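Local coordinates for protein rhodopsin (Todarodes pacificus, PDB 3AYN) that absorbs light through its bound retinal and, once the chromophore isomerizes, activates a G protein that signals through phospholipase C in squid vision, at residues Leu76-Phe81 against Gly119-Met124. Numbering follows the deposited sequence.
Sequences LAFSDF and GFMSIM. With RET (retinal), chain C; PLM (palmitic acid), chain D.
Ser122 OG is gripped by two side chains of helix 70-87. It donates a hydrogen bond to Asp80 OD2 at 2.6 Å and accepts one from Ser79 OG at 3.1 Å. The Asp80 bond arrives on the syn side of the carboxylate, tilted 28° out of its plane. Ser122 OG lies beside its own backbone N, anti to the carbonyl carbon (chi1 -76°), and this turns it to face helix 70-87. A further, weak hydrogen bond links it to Phe118 O, one turn earlier in its own helix. Leu76 closes in by its end: CD2 packs alongside the serine, 3.6 Å from Ser122 CB. Met121 packs beside this polar group: its chain bends at chi3, and its CE methyl reaches 3.6 Å from Ser79 CB. The same methyl lies obliquely against the Phe78 ring, a loose apolar contact. The ring also meets the hydrocarbon chain of a palmitic acid, with PLM CB 3.9 Å from Phe78 CE1. Met121 also touches helix 149-167. The two segments are nearly antiparallel, at 157°, with axes 9.0 Å apart. They join transmembrane helices 2 and 3 in the middle of the seven-helix bundle. The Phe120 ring packs on the retinal, CE2 3.5 Å from RET C7. Replacing Ser122 with an alanine would remove the hydroxyl, and is likely to leave Asp80 OD2 without this donor and Ser79 OG without its acceptor across the helices. The Asp80 side chain also touches Asn52 and Asn311. Its place in the LAFSD sequence matches the helix 2 aspartate typical of rhodopsin-like receptors. Buried here, it is probably stabilised by its polar neighbours, and a donated hydroxyl would help to offset a negative charge on it.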
# COMPACT_ATOMS: atom_id res chain seq x y z
N LEU A 76 -4.81 -5.46 -2.67
CA LEU A 76 -3.67 -4.62 -2.35
C LEU A 76 -2.55 -4.87 -3.36
O LEU A 76 -1.91 -3.92 -3.85
CB LEU A 76 -3.15 -4.94 -0.94
CG LEU A 76 -2.59 -3.84 -0.03
CD1 LEU A 76 -1.62 -4.47 0.95
CD2 LEU A 76 -1.88 -2.75 -0.81
N ALA A 77 -2.30 -6.14 -3.68
CA ALA A 77 -1.27 -6.51 -4.64
C ALA A 77 -1.62 -6.03 -6.05
O ALA A 77 -0.73 -5.66 -6.81
CB ALA A 77 -1.05 -8.02 -4.64
N PHE A 78 -2.91 -6.02 -6.39
CA PHE A 78 -3.34 -5.57 -7.71
C PHE A 78 -3.04 -4.09 -7.77
O PHE A 78 -2.54 -3.56 -8.77
CB PHE A 78 -4.83 -5.78 -7.91
CG PHE A 78 -5.32 -5.36 -9.27
CD1 PHE A 78 -5.38 -6.27 -10.32
CD2 PHE A 78 -5.69 -4.04 -9.52
CE1 PHE A 78 -5.79 -5.86 -11.60
CE2 PHE A 78 -6.09 -3.62 -10.79
CZ PHE A 78 -6.15 -4.54 -11.83
N SER A 79 -3.37 -3.42 -6.67
CA SER A 79 -3.16 -1.99 -6.54
C SER A 79 -1.68 -1.67 -6.73
O SER A 79 -1.31 -0.81 -7.53
CB SER A 79 -3.61 -1.53 -5.14
OG SER A 79 -3.51 -0.13 -4.99
N ASP A 80 -0.83 -2.37 -5.99
CA ASP A 80 0.60 -2.14 -6.05
C ASP A 80 1.21 -2.57 -7.38
O ASP A 80 2.20 -2.00 -7.84
CB ASP A 80 1.28 -2.85 -4.89
CG ASP A 80 0.91 -2.24 -3.57
OD1 ASP A 80 1.20 -2.86 -2.53
OD2 ASP A 80 0.34 -1.13 -3.58
N PHE A 81 0.62 -3.59 -7.99
CA PHE A 81 1.10 -4.06 -9.28
C PHE A 81 0.94 -2.94 -10.31
O PHE A 81 1.91 -2.53 -10.96
CB PHE A 81 0.30 -5.28 -9.75
CG PHE A 81 0.68 -5.75 -11.12
CD1 PHE A 81 1.78 -6.57 -11.31
CD2 PHE A 81 -0.02 -5.31 -12.24
CE1 PHE A 81 2.18 -6.93 -12.59
CE2 PHE A 81 0.38 -5.66 -13.52
CZ PHE A 81 1.47 -6.47 -13.70
N GLY A 119 -2.80 4.75 -4.85
CA GLY A 119 -2.10 5.13 -3.64
C GLY A 119 -3.18 5.19 -2.58
O GLY A 119 -2.99 4.74 -1.45
N PHE A 120 -4.33 5.75 -2.95
CA PHE A 120 -5.47 5.87 -2.04
C PHE A 120 -6.04 4.48 -1.79
O PHE A 120 -6.58 4.21 -0.71
CB PHE A 120 -6.57 6.75 -2.64
CG PHE A 120 -6.22 8.21 -2.71
CD1 PHE A 120 -6.70 9.00 -3.75
CD2 PHE A 120 -5.43 8.80 -1.73
CE1 PHE A 120 -6.39 10.37 -3.83
CE2 PHE A 120 -5.11 10.17 -1.80
CZ PHE A 120 -5.60 10.95 -2.86
N MET A 121 -5.91 3.61 -2.78
CA MET A 121 -6.44 2.26 -2.67
C MET A 121 -5.62 1.36 -1.76
O MET A 121 -6.17 0.53 -1.05
CB MET A 121 -6.57 1.62 -4.05
CG MET A 121 -7.36 0.32 -4.03
SD MET A 121 -8.14 -0.12 -5.59
CE MET A 121 -7.00 -1.33 -6.19
N SER A 122 -4.30 1.52 -1.77
CA SER A 122 -3.49 0.68 -0.92
C SER A 122 -3.73 0.90 0.58
O SER A 122 -3.77 -0.06 1.35
CB SER A 122 -2.01 0.82 -1.28
OG SER A 122 -1.71 0.12 -2.49
N ILE A 123 -3.90 2.15 1.01
CA ILE A 123 -4.16 2.41 2.43
C ILE A 123 -5.59 2.05 2.80
O ILE A 123 -5.84 1.51 3.87
CB ILE A 123 -3.94 3.89 2.84
CG1 ILE A 123 -3.77 4.77 1.60
CG2 ILE A 123 -2.78 3.99 3.81
CD1 ILE A 123 -3.90 6.25 1.87
N MET A 124 -6.55 2.36 1.92
CA MET A 124 -7.94 2.03 2.24
C MET A 124 -8.11 0.52 2.30
O MET A 124 -8.90 0.01 3.10
CB MET A 124 -8.89 2.62 1.20
CG MET A 124 -10.33 2.52 1.66
SD MET A 124 -10.58 3.26 3.31
CE MET A 124 -11.23 4.86 2.89
C1 RET C . -1.21 12.29 -0.59
C2 RET C . -0.70 11.84 0.81
C3 RET C . 0.04 10.52 0.85
C4 RET C . -0.76 9.41 0.19
C5 RET C . -1.28 9.76 -1.20
C6 RET C . -1.49 11.07 -1.58
C7 RET C . -2.02 11.43 -2.97
C8 RET C . -1.40 11.28 -4.15
C9 RET C . -1.87 11.56 -5.52
C10 RET C . -1.10 11.36 -6.61
C11 RET C . 0.25 10.92 -6.61
C12 RET C . 1.05 10.63 -7.66
C13 RET C . 2.43 10.25 -7.55
C14 RET C . 3.16 9.91 -8.68
C15 RET C . 4.54 9.53 -8.63
C16 RET C . -2.48 13.11 -0.34
C17 RET C . -0.17 13.25 -1.21
C18 RET C . -1.52 8.54 -2.03
C19 RET C . -3.29 12.06 -5.72
C20 RET C . 3.06 10.22 -6.17
C1 PLM D . -7.24 -16.63 -13.08
O2 PLM D . -7.05 -17.52 -13.88
C2 PLM D . -6.06 -16.11 -12.27
C3 PLM D . -6.15 -14.62 -11.94
C4 PLM D . -4.81 -13.94 -12.21
C5 PLM D . -4.90 -12.46 -12.07
C6 PLM D . -3.55 -11.86 -12.35
C7 PLM D . -3.67 -10.38 -12.67
C8 PLM D . -2.30 -9.74 -12.97
C9 PLM D . -2.41 -8.22 -13.16
CA PLM D . -2.64 -7.81 -14.60
CB PLM D . -3.55 -6.60 -14.67
CC PLM D . -2.90 -5.45 -15.42
CD PLM D . -3.83 -4.25 -15.47
CE PLM D . -3.05 -2.98 -15.73
CF PLM D . -3.63 -2.18 -16.88
CG PLM D . -2.85 -0.89 -17.14